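Local coordinates for cell death-related nuclease 4 (Caenorhabditis elegans, PDB 5DK5), which degrades RNA and DNA from the 3' end as a DEDDh-family exonuclease and takes part in DNA breakdown during apoptosis, at residues 124-129 with 143-148; 223-228 with 284-289; 247-252 with 290-295. All coordinates share one frame; numbering follows the deposited sequence.

Contact 1 (124-129 with 143-148). With IPA (isopropyl alcohol), chain M.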
# COMPACT_ATOMS: atom_id res chain seq x y z
N GLN B 124 -13.46 13.48 -11.51
CA GLN B 124 -12.59 12.45 -10.95
C GLN B 124 -13.27 11.08 -10.81
O GLN B 124 -12.70 10.06 -11.18
CB GLN B 124 -12.08 12.90 -9.58
CG GLN B 124 -11.28 14.19 -9.61
CD GLN B 124 -10.06 14.10 -10.50
OE1 GLN B 124 -9.41 13.06 -10.56
NE2 GLN B 124 -9.76 15.18 -11.21
N ASP B 125 -14.50 11.07 -10.29
CA ASP B 125 -15.19 9.82 -9.98
C ASP B 125 -15.33 8.90 -11.19
O ASP B 125 -15.07 7.70 -11.08
CB ASP B 125 -16.57 10.11 -9.40
CG ASP B 125 -16.51 10.71 -8.00
OD1 ASP B 125 -16.47 11.95 -7.89
OD2 ASP B 125 -16.51 9.94 -7.02
N LEU B 126 -15.73 9.45 -12.33
CA LEU B 126 -16.02 8.63 -13.50
C LEU B 126 -14.91 8.68 -14.56
O LEU B 126 -14.56 7.64 -15.13
CB LEU B 126 -17.35 9.07 -14.12
CG LEU B 126 -18.60 8.79 -13.27
CD1 LEU B 126 -19.85 9.24 -14.00
CD2 LEU B 126 -18.72 7.31 -12.90
N TRP B 127 -14.36 9.86 -14.83
CA TRP B 127 -13.32 9.96 -15.84
C TRP B 127 -12.03 9.25 -15.41
O TRP B 127 -11.40 8.57 -16.22
CB TRP B 127 -13.00 11.42 -16.16
CG TRP B 127 -11.63 11.59 -16.74
CD1 TRP B 127 -11.22 11.25 -18.00
CD2 TRP B 127 -10.48 12.12 -16.07
NE1 TRP B 127 -9.89 11.55 -18.15
CE2 TRP B 127 -9.41 12.08 -16.99
CE3 TRP B 127 -10.26 12.63 -14.79
CZ2 TRP B 127 -8.14 12.53 -16.66
CZ3 TRP B 127 -8.99 13.07 -14.46
CH2 TRP B 127 -7.95 13.02 -15.40
N ARG B 128 -11.65 9.39 -14.14
CA ARG B 128 -10.41 8.79 -13.65
C ARG B 128 -10.66 7.49 -12.89
O ARG B 128 -10.26 6.41 -13.34
CB ARG B 128 -9.65 9.77 -12.74
CG ARG B 128 -8.35 9.19 -12.17
CD ARG B 128 -7.51 10.25 -11.46
NE ARG B 128 -8.18 10.78 -10.28
CZ ARG B 128 -8.20 10.18 -9.09
NH1 ARG B 128 -7.58 9.02 -8.91
NH2 ARG B 128 -8.84 10.74 -8.08
N ILE B 129 -11.31 7.60 -11.74
CA ILE B 129 -11.46 6.47 -10.82
C ILE B 129 -12.20 5.30 -11.47
O ILE B 129 -11.71 4.17 -11.45
CB ILE B 129 -12.20 6.89 -9.54
CG1 ILE B 129 -11.34 7.89 -8.76
CG2 ILE B 129 -12.55 5.67 -8.67
CD1 ILE B 129 -12.00 8.48 -7.52
N ALA B 143 -22.14 2.58 -20.70
CA ALA B 143 -22.64 3.76 -21.39
C ALA B 143 -23.10 4.84 -20.42
O ALA B 143 -23.03 6.03 -20.73
CB ALA B 143 -23.78 3.37 -22.31
N PHE B 144 -23.58 4.44 -19.24
CA PHE B 144 -24.09 5.40 -18.27
C PHE B 144 -22.98 6.01 -17.41
O PHE B 144 -23.25 6.86 -16.55
CB PHE B 144 -25.16 4.75 -17.37
CG PHE B 144 -24.77 3.42 -16.80
CD1 PHE B 144 -23.83 3.32 -15.79
CD2 PHE B 144 -25.37 2.26 -17.27
CE1 PHE B 144 -23.48 2.08 -15.27
CE2 PHE B 144 -25.03 1.02 -16.75
CZ PHE B 144 -24.08 0.94 -15.74
N PHE B 145 -21.74 5.58 -17.63
CA PHE B 145 -20.58 6.22 -17.01
C PHE B 145 -19.83 7.11 -18.00
O PHE B 145 -18.89 7.82 -17.62
CB PHE B 145 -19.60 5.16 -16.45
CG PHE B 145 -19.99 4.61 -15.10
CD1 PHE B 145 -21.10 5.06 -14.41
CD2 PHE B 145 -19.20 3.64 -14.51
CE1 PHE B 145 -21.43 4.54 -13.17
CE2 PHE B 145 -19.52 3.12 -13.26
CZ PHE B 145 -20.63 3.57 -12.59
N ARG B 146 -20.24 7.09 -19.27
CA ARG B 146 -19.60 7.89 -20.30
C ARG B 146 -20.40 9.16 -20.61
O ARG B 146 -20.06 9.93 -21.50
CB ARG B 146 -19.39 7.06 -21.57
CG ARG B 146 -18.33 5.98 -21.40
CD ARG B 146 -18.02 5.26 -22.70
NE ARG B 146 -17.60 6.19 -23.75
CZ ARG B 146 -17.07 5.81 -24.92
NH1 ARG B 146 -16.88 4.52 -25.18
NH2 ARG B 146 -16.72 6.72 -25.81
N GLN B 147 -21.48 9.35 -19.85
CA GLN B 147 -22.18 10.63 -19.81
C GLN B 147 -22.63 10.87 -18.38
O GLN B 147 -23.10 9.94 -17.71
CB GLN B 147 -23.37 10.66 -20.77
CG GLN B 147 -24.47 9.64 -20.47
CD GLN B 147 -25.75 9.92 -21.22
OE1 GLN B 147 -26.85 9.78 -20.68
NE2 GLN B 147 -25.63 10.31 -22.49
N TYR B 148 -22.47 12.09 -17.89
CA TYR B 148 -22.80 12.39 -16.50
C TYR B 148 -22.89 13.88 -16.25
O TYR B 148 -22.65 14.69 -17.14
CB TYR B 148 -21.76 11.76 -15.57
CG TYR B 148 -20.36 12.27 -15.79
CD1 TYR B 148 -19.51 11.64 -16.70
CD2 TYR B 148 -19.88 13.37 -15.10
CE1 TYR B 148 -18.22 12.10 -16.90
CE2 TYR B 148 -18.59 13.83 -15.29
CZ TYR B 148 -17.77 13.19 -16.20
OH TYR B 148 -16.49 13.65 -16.41
C1 IPA M . -4.79 5.66 -11.25
C2 IPA M . -4.57 7.09 -11.71
C3 IPA M . -5.19 7.27 -13.08
O2 IPA M . -5.19 7.96 -10.79
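Leu126 meets Phe145 and Tyr148 because its CG stands anti to the carbonyl carbon (chi1 -67°) and CD1 carries the chain on, anti to CA, while CD2 branches off toward Phe145, which puts one methyl on each aromatic residue. Tyr148 holds its CG between the backbone N and the carbonyl carbon (chi1 60°), which turns the ring root, CG and CD1, to Leu126 CD1. CD2 of Leu126 sits over a face of the Phe145 ring, 3.7 Å from the ring centroid, a CH-pi contact only 16° off the normal. The opposite face of that ring carries CE1 of Phe144, offset toward the rim. The other methyl, CD1 of Leu126, lies 3.5 Å from Tyr148 CB. Farther along, the tyrosine reaches past the helix until its OH is 4.1 Å from CB of Trp127. These residues join helix 124-136 to strand 147-150 within the beta-alpha-beta unit that begins with strand 116-120, inside the exonuclease domain; Phe118 of that first strand meets Phe145 edge-to-face. Across the two segments the contact is entirely apolar and buried, so it depends on close fit, while the tyrosine hydroxyl finds its polar partner, a weak one, in Glu216.

Contact 2 (223-228 with 284-289). With IPA (isopropyl alcohol), chain N.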
# COMPACT_ATOMS: atom_id res chain seq x y z
N SER B 223 -8.19 16.13 -30.19
CA SER B 223 -7.11 16.71 -30.98
C SER B 223 -5.96 17.21 -30.10
O SER B 223 -4.81 17.25 -30.55
CB SER B 223 -7.63 17.86 -31.84
OG SER B 223 -6.60 18.39 -32.65
N TRP B 224 -6.26 17.59 -28.87
CA TRP B 224 -5.25 18.15 -27.98
C TRP B 224 -4.32 17.09 -27.39
O TRP B 224 -3.36 17.43 -26.69
CB TRP B 224 -5.91 18.96 -26.86
CG TRP B 224 -6.90 18.20 -26.04
CD1 TRP B 224 -8.26 18.15 -26.22
CD2 TRP B 224 -6.63 17.38 -24.89
NE1 TRP B 224 -8.84 17.36 -25.27
CE2 TRP B 224 -7.86 16.87 -24.44
CE3 TRP B 224 -5.46 17.03 -24.21
CZ2 TRP B 224 -7.96 16.03 -23.34
CZ3 TRP B 224 -5.56 16.19 -23.11
CH2 TRP B 224 -6.80 15.70 -22.69
N ARG B 225 -4.60 15.82 -27.66
CA ARG B 225 -3.72 14.73 -27.25
C ARG B 225 -2.79 14.30 -28.39
O ARG B 225 -1.96 13.40 -28.22
CB ARG B 225 -4.52 13.52 -26.77
CG ARG B 225 -5.20 13.72 -25.42
CD ARG B 225 -5.49 12.40 -24.73
NE ARG B 225 -6.29 11.49 -25.55
CZ ARG B 225 -6.76 10.32 -25.14
NH1 ARG B 225 -6.52 9.90 -23.90
NH2 ARG B 225 -7.48 9.56 -25.95
N ARG B 226 -2.94 14.94 -29.55
CA ARG B 226 -2.17 14.55 -30.73
C ARG B 226 -0.69 14.88 -30.57
O ARG B 226 0.16 14.15 -31.06
CB ARG B 226 -2.73 15.23 -31.98
CG ARG B 226 -4.13 14.76 -32.34
CD ARG B 226 -4.64 15.38 -33.63
NE ARG B 226 -4.00 14.80 -34.81
CZ ARG B 226 -3.12 15.41 -35.60
NH1 ARG B 226 -2.73 16.65 -35.37
NH2 ARG B 226 -2.62 14.75 -36.64
N GLN B 227 -0.40 15.98 -29.88
CA GLN B 227 0.99 16.35 -29.60
C GLN B 227 1.41 15.80 -28.24
O GLN B 227 0.62 15.84 -27.29
CB GLN B 227 1.19 17.87 -29.66
CG GLN B 227 0.40 18.68 -28.63
CD GLN B 227 0.96 20.08 -28.44
OE1 GLN B 227 2.10 20.25 -27.99
NE2 GLN B 227 0.18 21.09 -28.81
N PRO B 228 2.64 15.26 -28.13
CA PRO B 228 3.13 14.73 -26.86
C PRO B 228 3.06 15.73 -25.70
O PRO B 228 3.29 16.92 -25.88
CB PRO B 228 4.59 14.39 -27.16
CG PRO B 228 4.60 14.08 -28.61
CD PRO B 228 3.59 15.00 -29.23
N HIS B 284 -7.24 1.74 -26.83
CA HIS B 284 -6.78 3.12 -26.74
C HIS B 284 -6.44 3.65 -28.13
O HIS B 284 -5.66 3.04 -28.87
CB HIS B 284 -5.55 3.20 -25.82
CG HIS B 284 -5.29 4.57 -25.28
ND1 HIS B 284 -5.58 5.72 -25.98
CD2 HIS B 284 -4.76 4.98 -24.10
CE1 HIS B 284 -5.24 6.78 -25.26
NE2 HIS B 284 -4.75 6.35 -24.11
N GLN B 285 -7.04 4.78 -28.50
CA GLN B 285 -6.91 5.32 -29.86
C GLN B 285 -5.75 6.30 -30.00
O GLN B 285 -5.34 6.63 -31.11
CB GLN B 285 -8.22 6.00 -30.27
CG GLN B 285 -9.41 5.07 -30.32
CD GLN B 285 -9.23 3.95 -31.33
OE1 GLN B 285 -8.90 4.20 -32.49
NE2 GLN B 285 -9.42 2.72 -30.89
N GLN B 286 -5.23 6.77 -28.87
CA GLN B 286 -4.12 7.72 -28.85
C GLN B 286 -3.09 7.34 -27.79
O GLN B 286 -2.77 8.14 -26.91
CB GLN B 286 -4.65 9.13 -28.59
CG GLN B 286 -5.64 9.61 -29.64
CD GLN B 286 -6.20 10.98 -29.33
OE1 GLN B 286 -7.00 11.14 -28.41
NE2 GLN B 286 -5.78 11.98 -30.10
N THR B 287 -2.57 6.12 -27.89
CA THR B 287 -1.61 5.61 -26.91
C THR B 287 -0.39 6.54 -26.80
O THR B 287 0.28 6.79 -27.80
CB THR B 287 -1.12 4.20 -27.27
OG1 THR B 287 -2.25 3.33 -27.46
CG2 THR B 287 -0.22 3.64 -26.18
N PRO B 288 -0.11 7.06 -25.59
CA PRO B 288 1.03 7.98 -25.44
C PRO B 288 2.36 7.23 -25.35
O PRO B 288 2.91 7.06 -24.26
CB PRO B 288 0.70 8.70 -24.13
CG PRO B 288 -0.02 7.68 -23.32
CD PRO B 288 -0.83 6.87 -24.32
N HIS B 289 2.86 6.78 -26.50
CA HIS B 289 4.11 6.03 -26.55
C HIS B 289 5.28 6.85 -26.03
O HIS B 289 6.22 6.31 -25.45
CB HIS B 289 4.39 5.57 -27.98
CG HIS B 289 3.34 4.66 -28.54
ND1 HIS B 289 3.11 3.39 -28.05
CD2 HIS B 289 2.45 4.84 -29.54
CE1 HIS B 289 2.13 2.83 -28.72
NE2 HIS B 289 1.71 3.68 -29.64
C1 IPA N . -0.90 10.47 -29.48
C2 IPA N . 0.60 10.57 -29.33
C3 IPA N . 0.95 11.41 -28.12
O2 IPA N . 1.15 11.17 -30.47
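Beside the four-cysteine zinc site of the C-terminal part of the chain, two loops are tied together by an arginine-glutamine pair: 223-228, whose first three residues form a 3-10 turn just after the zinc ligand Cys220, and 284-289, which follows the ligand Cys280. Arg225 approaches Gln286 side-on and gives two hydrogen bonds to a single oxygen. Its NE lies 3.0 Å from Gln286 OE1, and its NH2 lies 3.0 Å from the same OE1. Both bonds are clearly bent. The oxygen lies near the guanidinium plane, but the amide is turned 69° from that plane, so NE comes from above the carbonyl plane while NH2 is only modestly tilted from it. On its other amide atom Gln286 has a separate tie, NE2 to the carbonyl of Ala222, which helps fix which way the amide faces. The guanidinium also spans to the end of helix 239-249: NH1 bonds to the carbonyls of Glu247 and Leu250, and NH2 to that of Pro251. A leucine in place of Arg225 would probably take both arginine donors from Gln286 OE1 and the arginine's bonds from these three carbonyls, weakening the tie between the loops although the bond from Gln286 NE2 to Ala222 would remain. An isopropanol, probably from the crystallisation liquor, bonds through O2 to the Arg226 carbonyl. The His284 ring meets the same guanidinium at a slant, the planes 26° apart, with CE1 of His284 3.6 Å from Arg225 NH2. Its NE2 is engaged by the carbonyl of Arg248. The imidazole is also used within its own loop, where Gln286 N donates to His284 ND1 over 3.1 Å at 157°, from a position tilted out of the ring plane.

Contact 3 (247-252 with 290-295)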
# COMPACT_ATOMS: atom_id res chain seq x y z
N GLU B 247 -4.61 12.05 -18.19
CA GLU B 247 -5.38 12.36 -19.39
C GLU B 247 -4.87 11.62 -20.62
O GLU B 247 -5.65 11.22 -21.48
CB GLU B 247 -5.36 13.87 -19.66
CG GLU B 247 -6.27 14.68 -18.75
CD GLU B 247 -6.03 16.18 -18.85
OE1 GLU B 247 -5.11 16.59 -19.59
OE2 GLU B 247 -6.77 16.94 -18.19
N ARG B 248 -3.55 11.44 -20.69
CA ARG B 248 -2.94 10.78 -21.84
C ARG B 248 -2.97 9.26 -21.69
O ARG B 248 -3.15 8.54 -22.66
CB ARG B 248 -1.50 11.26 -22.02
CG ARG B 248 -1.34 12.78 -22.05
CD ARG B 248 -2.32 13.45 -23.01
NE ARG B 248 -2.04 14.88 -23.18
CZ ARG B 248 -1.25 15.39 -24.12
NH1 ARG B 248 -0.63 14.62 -25.00
NH2 ARG B 248 -1.07 16.71 -24.18
N VAL B 249 -2.79 8.79 -20.46
CA VAL B 249 -2.77 7.36 -20.19
C VAL B 249 -4.15 6.73 -20.38
O VAL B 249 -4.29 5.73 -21.09
CB VAL B 249 -2.28 7.07 -18.75
CG1 VAL B 249 -2.42 5.58 -18.41
CG2 VAL B 249 -0.84 7.52 -18.59
N LEU B 250 -5.16 7.32 -19.76
CA LEU B 250 -6.51 6.79 -19.84
C LEU B 250 -7.05 6.94 -21.27
O LEU B 250 -6.88 8.00 -21.88
CB LEU B 250 -7.43 7.49 -18.85
CG LEU B 250 -7.06 7.30 -17.37
CD1 LEU B 250 -7.88 8.23 -16.49
CD2 LEU B 250 -7.25 5.85 -16.94
N PRO B 251 -7.69 5.89 -21.81
CA PRO B 251 -8.16 5.94 -23.20
C PRO B 251 -9.25 6.97 -23.47
O PRO B 251 -9.21 7.63 -24.51
CB PRO B 251 -8.69 4.52 -23.44
CG PRO B 251 -8.96 3.97 -22.09
CD PRO B 251 -7.94 4.58 -21.20
N LEU B 252 -10.22 7.11 -22.57
CA LEU B 252 -11.33 8.03 -22.77
C LEU B 252 -11.04 9.40 -22.15
O LEU B 252 -10.51 9.50 -21.05
CB LEU B 252 -12.63 7.46 -22.21
CG LEU B 252 -13.07 6.11 -22.77
CD1 LEU B 252 -14.40 5.69 -22.16
CD2 LEU B 252 -13.16 6.13 -24.29
N ASP B 290 5.22 8.16 -26.24
CA ASP B 290 6.28 9.07 -25.81
C ASP B 290 6.50 9.02 -24.30
O ASP B 290 7.60 9.32 -23.82
CB ASP B 290 5.94 10.51 -26.23
CG ASP B 290 4.56 10.94 -25.78
OD1 ASP B 290 3.57 10.56 -26.44
OD2 ASP B 290 4.46 11.66 -24.76
N LEU B 291 5.47 8.65 -23.55
CA LEU B 291 5.56 8.57 -22.10
C LEU B 291 6.04 7.20 -21.63
O LEU B 291 6.36 7.02 -20.45
CB LEU B 291 4.20 8.88 -21.47
CG LEU B 291 3.62 10.28 -21.71
CD1 LEU B 291 2.22 10.37 -21.13
CD2 LEU B 291 4.52 11.35 -21.10
N TYR B 292 6.10 6.24 -22.55
CA TYR B 292 6.34 4.84 -22.21
C TYR B 292 7.69 4.31 -22.72
O TYR B 292 7.88 3.09 -22.81
CB TYR B 292 5.21 3.98 -22.79
CG TYR B 292 3.83 4.23 -22.20
CD1 TYR B 292 3.68 4.82 -20.95
CD2 TYR B 292 2.69 3.87 -22.89
CE1 TYR B 292 2.43 5.05 -20.42
CE2 TYR B 292 1.43 4.09 -22.36
CZ TYR B 292 1.31 4.68 -21.13
OH TYR B 292 0.06 4.90 -20.60
N LYS B 293 8.62 5.20 -23.03
CA LYS B 293 9.88 4.80 -23.66
C LYS B 293 11.10 4.96 -22.74
O LYS B 293 12.19 4.48 -23.06
CB LYS B 293 10.10 5.59 -24.95
CG LYS B 293 10.16 7.09 -24.77
CD LYS B 293 10.34 7.78 -26.11
CE LYS B 293 10.39 9.29 -25.96
NZ LYS B 293 10.52 9.97 -27.29
N ASN B 294 10.92 5.63 -21.60
CA ASN B 294 11.99 5.80 -20.63
C ASN B 294 11.80 4.85 -19.45
O ASN B 294 10.95 5.09 -18.59
CB ASN B 294 12.06 7.24 -20.13
CG ASN B 294 13.18 7.47 -19.13
OD1 ASN B 294 14.12 6.67 -19.05
ND2 ASN B 294 13.09 8.55 -18.37
N GLU B 295 12.60 3.79 -19.40
CA GLU B 295 12.45 2.77 -18.37
C GLU B 295 13.25 3.10 -17.12
O GLU B 295 13.32 2.30 -16.18
CB GLU B 295 12.87 1.40 -18.92
CG GLU B 295 12.10 0.23 -18.33
CD GLU B 295 10.60 0.33 -18.55
OE1 GLU B 295 10.18 0.79 -19.63
OE2 GLU B 295 9.84 -0.03 -17.62
O HOH W 1 -2.12 4.41 -22.11
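This is a small, water-assisted contact between the C-terminal end of helix 239-249 and the loop leading to helix 300-305, away from the metal sites of the nuclease. The phenol of Tyr292 reaches across to the last helical turn, where its OH meets the fork of Val249: CG1 of Val249 is 3.4 Å from Tyr292 OH, and CG2 of Val249 is equally close to it. Both methyls can straddle the oxygen because CG1 is anti to the backbone N (chi1 173°) and CG2 anti to the carbonyl carbon, opening the fork toward the hydroxyl. Ala302 of helix 300-305 touches both Val249 and Tyr292, and the tyrosine ring stacks on that of Tyr308, so the C-terminal end of the chain shares in this packing. One residue earlier, CB of Arg248 rests 3.9 Å from CD1 of Leu291, while the arginine bonds through NH1 to the carbonyl of Gln227. The hydroxyl, pressed against methyls, finds its polar contact in a water lying in the plane of the tyrosine ring, 2.7 Å from Tyr292 OH. That water donates a hydrogen bond to the main-chain carbonyl at the helix end, reaching Val249 O over 2.7 Å.

Contact 1 comes first along the chain and closes before the other two begin; contacts 2 and 3 interleave. Contact 1 lies about 5 Å from the chain's centre, where helix 124-136 packs against the nuclease sheet, whereas the centres of contacts 2 and 3 are about 22 and 21 Å out, and only about 8 Å from each other. The end of helix 239-249 is the shared element: loop 223-228 and loop 284-289 both bond to its carbonyls, and 290-295 packs on its side. Trp127 links the inner and outer parts, its CZ2 lying 3.5 Å from Glu247 CG. Helix 124-136 of the catalytic core is thus joined, through helix 239-249, to the loops beside the zinc site.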